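PDB 5U02: glycosyl transferase from Staphylococcus aureus, which belongs to the TarS family of glycosyltransferases and here comprises a helical linker region followed by two C-terminal domains of the immunoglobulin-like E-set type. Local coordinates for residues Y206-K211 and L269-I274; K140-K145 and Q233-A238; Q28-F33 and A68-V73. One frame throughout, in Å; residues are numbered along the deposited sequence.

Contact 1: Y206-K211 and L269-I274; sequences YLPKEK and LYFTAI
The F271 ring makes up the tight half of this contact, pressed against the short 3-10 turn L207-K209. CB of L207 sits over the middle of one ring face, 3.9 Å from the F271 centroid and 2° off the ring normal, a CH-pi contact with almost perfect centring. From there the leucine branch slants obliquely across the ring until L207 CD1 comes within 4.0 Å of F271 CD1. P208 lies alongside, pointing the same way, and its CA approaches F271 CE2 at 3.6 Å. The ring reaches this place because its CG stands anti to the backbone N (chi1 -176°). Y254 stacks with the same ring, and I247 touches both F271 and L207. In the E-set domain, strand 267-274 runs between strands 212-221 and 252-260 of an antiparallel sheet, and K211 is the last residue before the first of these. Its carbonyl already takes part in the pairing: F271 N donates to K211 O over 2.9 Å, in the carbonyl plane and nearly straight at 160°, and the CA-H of Y270 meets that same oxygen, with Y270 CA 3.4 Å from K211 O. Beyond this bond the packing loosens toward solvent. The K211 side chain, exposed and bent at chi2 and chi3, passes its CB, CG and CD over the carbonyl oxygen of F271 and then lies beside the Y270 side chain. Tip meets tip in a weak hydrogen bond, 3.3 Å from K211 NZ to Y270 OH. A bound imidazole approaches the Y270 side chain to about 3 Å, nearest atoms.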
loop_
_atom_site.group_PDB
_atom_site.type_symbol
_atom_site.label_atom_id
_atom_site.label_comp_id
_atom_site.label_asym_id
_atom_site.label_seq_id
_atom_site.Cartn_x
_atom_site.Cartn_y
_atom_site.Cartn_z
ATOM N N TYR A 206 16.339 8.952 -7.664
ATOM C CA TYR A 206 15.505 9.448 -8.750
ATOM C C TYR A 206 15.486 10.969 -8.857
ATOM O O TYR A 206 15.240 11.492 -9.949
ATOM C CB TYR A 206 14.072 8.924 -8.583
ATOM C CG TYR A 206 14.014 7.428 -8.362
ATOM C CD1 TYR A 206 14.513 6.549 -9.317
ATOM C CD2 TYR A 206 13.462 6.894 -7.210
ATOM C CE1 TYR A 206 14.467 5.180 -9.126
ATOM C CE2 TYR A 206 13.408 5.521 -7.006
ATOM C CZ TYR A 206 13.916 4.670 -7.969
ATOM O OH TYR A 206 13.871 3.309 -7.782
ATOM N N LEU A 207 15.757 11.676 -7.759
ATOM C CA LEU A 207 15.759 13.137 -7.776
ATOM C C LEU A 207 16.712 13.779 -8.782
ATOM O O LEU A 207 16.331 14.808 -9.365
ATOM C CB LEU A 207 16.077 13.661 -6.368
ATOM C CG LEU A 207 14.948 13.708 -5.343
ATOM C CD1 LEU A 207 15.528 13.949 -3.959
ATOM C CD2 LEU A 207 13.961 14.792 -5.707
ATOM N N PRO A 208 17.940 13.289 -9.006
ATOM C CA PRO A 208 18.866 14.016 -9.895
ATOM C C PRO A 208 18.380 14.178 -11.321
ATOM O O PRO A 208 18.971 14.974 -12.062
ATOM C CB PRO A 208 20.140 13.160 -9.865
ATOM C CG PRO A 208 20.032 12.356 -8.665
ATOM C CD PRO A 208 18.592 12.113 -8.404
ATOM N N LYS A 209 17.343 13.450 -11.734
ATOM C CA LYS A 209 16.925 13.488 -13.130
ATOM C C LYS A 209 16.416 14.861 -13.535
ATOM O O LYS A 209 16.557 15.254 -14.698
ATOM C CB LYS A 209 15.846 12.439 -13.380
ATOM C CG LYS A 209 16.281 11.026 -13.061
ATOM C CD LYS A 209 15.079 10.100 -13.008
ATOM C CE LYS A 209 15.509 8.650 -12.869
ATOM N NZ LYS A 209 14.339 7.739 -12.906
ATOM N N GLU A 210 15.806 15.595 -12.608
ATOM C CA GLU A 210 15.256 16.909 -12.909
ATOM C C GLU A 210 15.411 17.810 -11.693
ATOM O O GLU A 210 15.583 17.345 -10.564
ATOM C CB GLU A 210 13.777 16.835 -13.324
ATOM C CG GLU A 210 13.468 15.850 -14.448
ATOM C CD GLU A 210 13.820 16.393 -15.817
ATOM O OE1 GLU A 210 13.808 17.634 -15.990
ATOM O OE2 GLU A 210 14.106 15.577 -16.718
ATOM N N LYS A 211 15.340 19.116 -11.937
ATOM C CA LYS A 211 15.520 20.074 -10.852
ATOM C C LYS A 211 14.201 20.400 -10.164
ATOM O O LYS A 211 14.165 20.558 -8.941
ATOM C CB LYS A 211 16.172 21.355 -11.376
ATOM C CG LYS A 211 17.539 21.148 -12.017
ATOM C CD LYS A 211 18.568 22.135 -11.487
ATOM C CE LYS A 211 18.419 23.483 -12.169
ATOM N NZ LYS A 211 19.615 24.361 -11.992
ATOM N N LEU A 269 9.346 21.017 -5.194
ATOM C CA LEU A 269 10.640 20.678 -4.613
ATOM C C LEU A 269 11.743 21.002 -5.611
ATOM O O LEU A 269 11.718 20.519 -6.749
ATOM C CB LEU A 269 10.701 19.201 -4.219
ATOM C CG LEU A 269 9.519 18.695 -3.386
ATOM C CD1 LEU A 269 9.696 17.233 -3.009
ATOM C CD2 LEU A 269 9.337 19.549 -2.143
ATOM N N TYR A 270 12.710 21.808 -5.180
ATOM C CA TYR A 270 13.849 22.193 -6.005
ATOM C C TYR A 270 15.073 21.407 -5.553
ATOM O O TYR A 270 15.442 21.451 -4.373
ATOM C CB TYR A 270 14.098 23.699 -5.909
ATOM C CG TYR A 270 15.075 24.253 -6.920
ATOM C CD1 TYR A 270 14.695 24.467 -8.238
ATOM C CD2 TYR A 270 16.371 24.591 -6.550
ATOM C CE1 TYR A 270 15.587 24.988 -9.166
ATOM C CE2 TYR A 270 17.270 25.110 -7.471
ATOM C CZ TYR A 270 16.871 25.305 -8.771
ATOM O OH TYR A 270 17.762 25.822 -9.679
ATOM N N PHE A 271 15.697 20.697 -6.493
ATOM C CA PHE A 271 16.856 19.847 -6.236
ATOM C C PHE A 271 18.020 20.330 -7.092
ATOM O O PHE A 271 17.924 20.340 -8.325
ATOM C CB PHE A 271 16.528 18.383 -6.542
ATOM C CG PHE A 271 17.635 17.424 -6.208
ATOM C CD1 PHE A 271 17.860 17.037 -4.898
ATOM C CD2 PHE A 271 18.445 16.900 -7.208
ATOM C CE1 PHE A 271 18.879 16.152 -4.587
ATOM C CE2 PHE A 271 19.466 16.009 -6.905
ATOM C CZ PHE A 271 19.684 15.631 -5.593
ATOM N N THR A 272 19.113 20.735 -6.443
ATOM C CA THR A 272 20.257 21.268 -7.169
ATOM C C THR A 272 21.532 21.056 -6.361
ATOM O O THR A 272 21.504 20.898 -5.136
ATOM C CB THR A 272 20.076 22.755 -7.496
ATOM O OG1 THR A 272 21.025 23.134 -8.499
ATOM C CG2 THR A 272 20.297 23.610 -6.256
ATOM N N ALA A 273 22.658 21.062 -7.071
ATOM C CA ALA A 273 23.957 20.827 -6.459
ATOM C C ALA A 273 24.400 22.022 -5.622
ATOM O O ALA A 273 24.011 23.165 -5.872
ATOM C CB ALA A 273 25.008 20.539 -7.533
ATOM N N ILE A 274 25.228 21.743 -4.615
ATOM C CA ILE A 274 25.855 22.771 -3.795
ATOM C C ILE A 274 27.300 22.367 -3.544
ATOM O O ILE A 274 27.709 21.230 -3.794
ATOM C CB ILE A 274 25.138 22.989 -2.443
ATOM C CG1 ILE A 274 25.215 21.724 -1.588
ATOM C CG2 ILE A 274 23.688 23.419 -2.642
ATOM C CD1 ILE A 274 24.698 21.914 -0.193
#

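Contact 2: K140-K145 and Q233-A238; sequences KMTAFK and QRNKYA
The carbonyl oxygen of M141 takes one hydrogen bond, from N235 N (3.0 Å), supplemented by a weak, bent CA-H...O contact from R234 CA (3.2 Å). With the return bond from M141 N to Q233 O (2.9 Å, 166°), this makes a single parallel beta bridge of M141 with R234, which adds loop 233-238 to the edge of strand 138-146. On one side of the bridge the N235 side chain takes both amide roles. Its ND2 donates in the amide plane to a lone pair of T142 O (2.9 Å, 153°), while the extended K140 chain crosses it at about a right angle and brings NZ to N235 OD1 in a weak bond of 3.2 Å. On the other side M141 and R234 run side by side, methyl CE against the arginine stem. T142 and A143 form a classic beta bulge facing E154, and past it the two backbones part. One water spans the wider gap, 2.9 Å from both F144 O and A238 N. The F144 and Y237 rings lie beside each other with planes at 47°, F144 CD1 reaching Y237 CE1 at the edge of the tyrosine ring, 3.7 Å away. F260 takes Y237 edge-to-face and R234 as a cation-pi partner, while R234 NH1 is hydrogen-bonded to G231 O. The chemistry implies a loop fixed mainly through backbone groups and one asparagine amide, with water standing in where direct pairing stops.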
loop_
_atom_site.group_PDB
_atom_site.type_symbol
_atom_site.label_atom_id
_atom_site.label_comp_id
_atom_site.label_asym_id
_atom_site.label_seq_id
_atom_site.Cartn_x
_atom_site.Cartn_y
_atom_site.Cartn_z
ATOM N N LYS A 140 -6.348 20.360 0.955
ATOM C CA LYS A 140 -5.615 21.341 1.740
ATOM C C LYS A 140 -4.418 20.650 2.382
ATOM O O LYS A 140 -4.563 19.574 2.973
ATOM C CB LYS A 140 -6.511 21.998 2.801
ATOM C CG LYS A 140 -5.775 23.021 3.655
ATOM C CD LYS A 140 -6.512 23.399 4.931
ATOM C CE LYS A 140 -5.858 24.624 5.568
ATOM N NZ LYS A 140 -6.701 25.282 6.605
ATOM N N MET A 141 -3.238 21.247 2.234
ATOM C CA MET A 141 -2.023 20.711 2.845
ATOM C C MET A 141 -2.004 21.162 4.297
ATOM O O MET A 141 -1.629 22.297 4.603
ATOM C CB MET A 141 -0.789 21.177 2.080
ATOM C CG MET A 141 0.529 20.554 2.550
ATOM S SD MET A 141 1.955 21.191 1.633
ATOM C CE MET A 141 1.922 22.913 2.114
ATOM N N THR A 142 -2.431 20.279 5.202
ATOM C CA THR A 142 -2.592 20.645 6.603
ATOM C C THR A 142 -1.334 20.430 7.442
ATOM O O THR A 142 -1.290 20.901 8.582
ATOM C CB THR A 142 -3.767 19.875 7.224
ATOM O OG1 THR A 142 -3.793 18.534 6.721
ATOM C CG2 THR A 142 -5.092 20.560 6.901
ATOM N N ALA A 143 -0.319 19.742 6.919
ATOM C CA ALA A 143 0.971 19.665 7.594
ATOM C C ALA A 143 2.071 19.490 6.559
ATOM O O ALA A 143 1.859 18.881 5.506
ATOM C CB ALA A 143 1.026 18.518 8.613
ATOM N N PHE A 144 3.252 20.029 6.869
ATOM C CA PHE A 144 4.436 19.791 6.043
ATOM C C PHE A 144 5.677 19.989 6.904
ATOM O O PHE A 144 6.036 21.130 7.209
ATOM C CB PHE A 144 4.455 20.722 4.834
ATOM C CG PHE A 144 5.552 20.413 3.850
ATOM C CD1 PHE A 144 6.837 20.892 4.046
ATOM C CD2 PHE A 144 5.296 19.639 2.730
ATOM C CE1 PHE A 144 7.852 20.603 3.142
ATOM C CE2 PHE A 144 6.306 19.342 1.820
ATOM C CZ PHE A 144 7.584 19.826 2.023
ATOM N N LYS A 145 6.335 18.888 7.275
ATOM C CA LYS A 145 7.598 18.915 8.002
ATOM C C LYS A 145 8.646 18.116 7.234
ATOM O O LYS A 145 8.316 17.178 6.502
ATOM C CB LYS A 145 7.458 18.328 9.414
ATOM C CG LYS A 145 6.246 18.815 10.195
ATOM C CD LYS A 145 6.376 20.272 10.608
ATOM C CE LYS A 145 5.367 20.610 11.696
ATOM N NZ LYS A 145 5.318 22.069 11.999
ATOM N N GLN A 233 -3.928 25.760 -1.120
ATOM C CA GLN A 233 -4.667 25.743 0.135
ATOM C C GLN A 233 -3.817 24.991 1.146
ATOM O O GLN A 233 -3.444 23.837 0.910
ATOM C CB GLN A 233 -6.039 25.084 -0.028
ATOM C CG GLN A 233 -6.959 25.795 -1.009
ATOM C CD GLN A 233 -7.121 27.271 -0.683
ATOM O OE1 GLN A 233 -7.381 27.640 0.464
ATOM N NE2 GLN A 233 -6.953 28.123 -1.690
ATOM N N ARG A 234 -3.498 25.643 2.259
ATOM C CA ARG A 234 -2.580 25.042 3.211
ATOM C C ARG A 234 -2.667 25.775 4.539
ATOM O O ARG A 234 -3.094 26.931 4.605
ATOM C CB ARG A 234 -1.139 25.078 2.691
ATOM C CG ARG A 234 -0.611 26.490 2.476
ATOM C CD ARG A 234 0.842 26.468 2.049
ATOM N NE ARG A 234 1.376 27.806 1.812
ATOM C CZ ARG A 234 1.369 28.417 0.632
ATOM N NH1 ARG A 234 0.852 27.814 -0.432
ATOM N NH2 ARG A 234 1.889 29.630 0.512
ATOM N N ASN A 235 -2.255 25.081 5.596
ATOM C CA ASN A 235 -1.891 25.774 6.817
ATOM C C ASN A 235 -0.584 26.529 6.594
ATOM O O ASN A 235 0.158 26.269 5.642
ATOM C CB ASN A 235 -1.748 24.794 7.984
ATOM C CG ASN A 235 -3.085 24.325 8.521
ATOM O OD1 ASN A 235 -4.069 25.060 8.490
ATOM N ND2 ASN A 235 -3.123 23.096 9.030
ATOM N N LYS A 236 -0.309 27.476 7.485
ATOM C CA LYS A 236 0.869 28.318 7.330
ATOM C C LYS A 236 2.130 27.463 7.275
ATOM O O LYS A 236 2.358 26.614 8.142
ATOM C CB LYS A 236 0.951 29.327 8.478
ATOM C CG LYS A 236 1.949 30.454 8.243
ATOM C CD LYS A 236 2.065 31.353 9.467
ATOM C CE LYS A 236 2.936 32.571 9.186
ATOM N NZ LYS A 236 2.985 33.510 10.349
ATOM N N TYR A 237 2.933 27.674 6.231
ATOM C CA TYR A 237 4.186 26.943 6.073
ATOM C C TYR A 237 5.095 27.213 7.264
ATOM O O TYR A 237 5.288 28.365 7.667
ATOM C CB TYR A 237 4.859 27.356 4.767
ATOM C CG TYR A 237 6.118 26.588 4.410
ATOM C CD1 TYR A 237 6.081 25.217 4.172
ATOM C CD2 TYR A 237 7.335 27.244 4.270
ATOM C CE1 TYR A 237 7.226 24.522 3.827
ATOM C CE2 TYR A 237 8.482 26.556 3.919
ATOM C CZ TYR A 237 8.422 25.199 3.701
ATOM O OH TYR A 237 9.566 24.521 3.359
ATOM N N ALA A 238 5.648 26.141 7.835
ATOM C CA ALA A 238 6.264 26.216 9.154
ATOM C C ALA A 238 7.705 26.713 9.134
ATOM O O ALA A 238 8.279 26.917 10.208
ATOM C CB ALA A 238 6.206 24.843 9.829
HETATM O O HOH W 1 4.493 23.631 7.027
#

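Contact 3: Q28-F33 and A68-V73; sequences QILAEF and AVPERV
In the helical TarS linker domain, helix 23-40 packs through one turn against the loop that follows helix 56-68, and the junction is a small, buried apolar one of 187 Å². The cross-segment interactions are van der Waals contacts between aliphatic groups, with L30 at their centre. Its CG stands anti to the backbone N (chi1 160°), which sends the isobutyl group out from the helix into the loop, and chi2 of 72° parts the two methyls among different partners. CD1 of L30 meets V69 CG1 at 3.6 Å, the two side chains crossing obliquely. CD2 turns to V73, where it comes 3.6 Å from V73 CG2 and 3.9 Å from V73 CG1, so that it rests between both branches of a valine that crosses it at about a right angle. P70 joins more loosely, its CD 4.2 Å from L30 CD2. One residue on, the methyl of A31 widens the patch and also touches L76 and V77.

Hydrogen bonds act within each segment, none between them. On the helix, E32 N donates to Q28 O at 3.0 Å, keeping L30 and A31 on a regular turn. In the loop, V73 N bonds to P70 O at 3.2 Å, closing a turn over P70-V73; V69 and V73, just before it and at its end, both point their CB atoms at the helix. Charge works at the margin: R72 forms a salt bridge through NE with D27, just ahead of the helical segment, and so ties the same two elements from outside the apolar patch. V69 also touches A13 of helix 2-17.

V73 CG1, anti to its own backbone N, serves two neighbours at once: besides L30 it lies 4.1 Å from the CB of A31.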
loop_
_atom_site.group_PDB
_atom_site.type_symbol
_atom_site.label_atom_id
_atom_site.label_comp_id
_atom_site.label_asym_id
_atom_site.label_seq_id
_atom_site.Cartn_x
_atom_site.Cartn_y
_atom_site.Cartn_z
ATOM N N GLN A 28 -31.011 23.969 -24.367
ATOM C CA GLN A 28 -29.554 23.973 -24.265
ATOM C C GLN A 28 -29.055 25.320 -23.761
ATOM O O GLN A 28 -28.238 25.388 -22.837
ATOM C CB GLN A 28 -28.928 23.631 -25.617
ATOM C CG GLN A 28 -27.424 23.389 -25.552
ATOM C CD GLN A 28 -26.913 22.546 -26.706
ATOM O OE1 GLN A 28 -26.708 21.340 -26.565
ATOM N NE2 GLN A 28 -26.701 23.180 -27.854
ATOM N N ILE A 29 -29.546 26.407 -24.360
ATOM C CA ILE A 29 -29.289 27.743 -23.830
ATOM C C ILE A 29 -29.765 27.837 -22.385
ATOM O O ILE A 29 -29.103 28.441 -21.530
ATOM C CB ILE A 29 -29.967 28.793 -24.728
ATOM C CG1 ILE A 29 -29.150 28.991 -26.006
ATOM C CG2 ILE A 29 -30.171 30.107 -23.981
ATOM C CD1 ILE A 29 -29.703 30.053 -26.920
ATOM N N LEU A 30 -30.911 27.220 -22.086
ATOM C CA LEU A 30 -31.433 27.236 -20.725
ATOM C C LEU A 30 -30.610 26.338 -19.807
ATOM O O LEU A 30 -30.357 26.690 -18.652
ATOM C CB LEU A 30 -32.900 26.807 -20.736
ATOM C CG LEU A 30 -33.546 26.300 -19.455
ATOM C CD1 LEU A 30 -33.730 27.465 -18.523
ATOM C CD2 LEU A 30 -34.886 25.662 -19.749
ATOM N N ALA A 31 -30.179 25.176 -20.304
ATOM C CA ALA A 31 -29.382 24.274 -19.479
ATOM C C ALA A 31 -28.085 24.936 -19.031
ATOM O O ALA A 31 -27.666 24.777 -17.878
ATOM C CB ALA A 31 -29.087 22.977 -20.235
ATOM N N GLU A 32 -27.438 25.686 -19.930
ATOM C CA GLU A 32 -26.241 26.435 -19.562
ATOM C C GLU A 32 -26.555 27.544 -18.574
ATOM O O GLU A 32 -25.686 27.928 -17.781
ATOM C CB GLU A 32 -25.584 27.032 -20.807
ATOM C CG GLU A 32 -25.386 26.040 -21.949
ATOM C CD GLU A 32 -23.928 25.887 -22.351
ATOM O OE1 GLU A 32 -23.099 25.644 -21.450
ATOM O OE2 GLU A 32 -23.640 26.011 -23.559
ATOM N N PHE A 33 -27.779 28.068 -18.614
ATOM C CA PHE A 33 -28.176 29.117 -17.686
ATOM C C PHE A 33 -28.140 28.629 -16.239
ATOM O O PHE A 33 -27.643 29.343 -15.360
ATOM C CB PHE A 33 -29.561 29.647 -18.073
ATOM C CG PHE A 33 -30.255 30.405 -16.980
ATOM C CD1 PHE A 33 -29.637 31.473 -16.354
ATOM C CD2 PHE A 33 -31.540 30.056 -16.592
ATOM C CE1 PHE A 33 -30.280 32.162 -15.349
ATOM C CE2 PHE A 33 -32.191 30.745 -15.588
ATOM C CZ PHE A 33 -31.563 31.801 -14.968
ATOM N N ALA A 68 -40.808 26.769 -13.011
ATOM C CA ALA A 68 -40.997 27.359 -14.330
ATOM C C ALA A 68 -40.193 26.654 -15.414
ATOM O O ALA A 68 -40.573 26.721 -16.587
ATOM C CB ALA A 68 -40.627 28.840 -14.303
ATOM N N VAL A 69 -39.097 25.992 -15.060
ATOM C CA VAL A 69 -38.276 25.309 -16.056
ATOM C C VAL A 69 -38.802 23.888 -16.227
ATOM O O VAL A 69 -39.120 23.220 -15.233
ATOM C CB VAL A 69 -36.787 25.324 -15.674
ATOM C CG1 VAL A 69 -36.189 26.688 -15.959
ATOM C CG2 VAL A 69 -36.603 24.977 -14.214
ATOM N N PRO A 70 -38.920 23.397 -17.457
ATOM C CA PRO A 70 -39.539 22.086 -17.672
ATOM C C PRO A 70 -38.698 20.957 -17.100
ATOM O O PRO A 70 -37.471 21.049 -17.007
ATOM C CB PRO A 70 -39.630 21.983 -19.200
ATOM C CG PRO A 70 -39.485 23.385 -19.701
ATOM C CD PRO A 70 -38.577 24.062 -18.725
ATOM N N GLU A 71 -39.381 19.875 -16.721
ATOM C CA GLU A 71 -38.694 18.671 -16.269
ATOM C C GLU A 71 -37.829 18.056 -17.366
ATOM O O GLU A 71 -36.906 17.299 -17.055
ATOM C CB GLU A 71 -39.710 17.642 -15.768
ATOM C CG GLU A 71 -40.541 18.113 -14.578
ATOM C CD GLU A 71 -41.366 17.000 -13.945
ATOM O OE1 GLU A 71 -40.874 15.854 -13.860
ATOM O OE2 GLU A 71 -42.513 17.271 -13.532
ATOM N N ARG A 72 -38.123 18.354 -18.639
ATOM C CA ARG A 72 -37.285 17.921 -19.756
ATOM C C ARG A 72 -35.823 18.282 -19.545
ATOM O O ARG A 72 -34.935 17.476 -19.860
ATOM C CB ARG A 72 -37.798 18.549 -21.057
ATOM C CG ARG A 72 -36.782 18.618 -22.172
ATOM C CD ARG A 72 -37.323 19.448 -23.349
ATOM N NE ARG A 72 -38.247 20.477 -22.900
ATOM C CZ ARG A 72 -38.906 21.294 -23.716
ATOM N NH1 ARG A 72 -38.734 21.202 -25.029
ATOM N NH2 ARG A 72 -39.735 22.211 -23.226
ATOM N N VAL A 73 -35.558 19.465 -18.981
ATOM C CA VAL A 73 -34.218 20.039 -19.035
ATOM C C VAL A 73 -33.251 19.403 -18.040
ATOM O O VAL A 73 -32.030 19.523 -18.212
ATOM C CB VAL A 73 -34.310 21.556 -18.814
ATOM C CG1 VAL A 73 -33.042 22.255 -19.281
ATOM C CG2 VAL A 73 -35.529 22.115 -19.533
#

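Contacts 1 and 2 belong to one E-set domain and reach the same antiparallel sheet, their centres 22 Å apart and their segments alternating along the chain; M141 and F144 both touch I267, on the strand that carries L269-I274. Contact 3 lies in the linker region, its centre 53 Å from that of contact 1 and across the chain's centre from it. Chemistry follows place. Contact 3, buried between helix and loop, is purely aliphatic. Contact 2, at the surface, relies on backbone and amide hydrogen bonds with a water. Contact 1 is intermediate, with an aromatic core, one strong backbone bond and an exposed lysine.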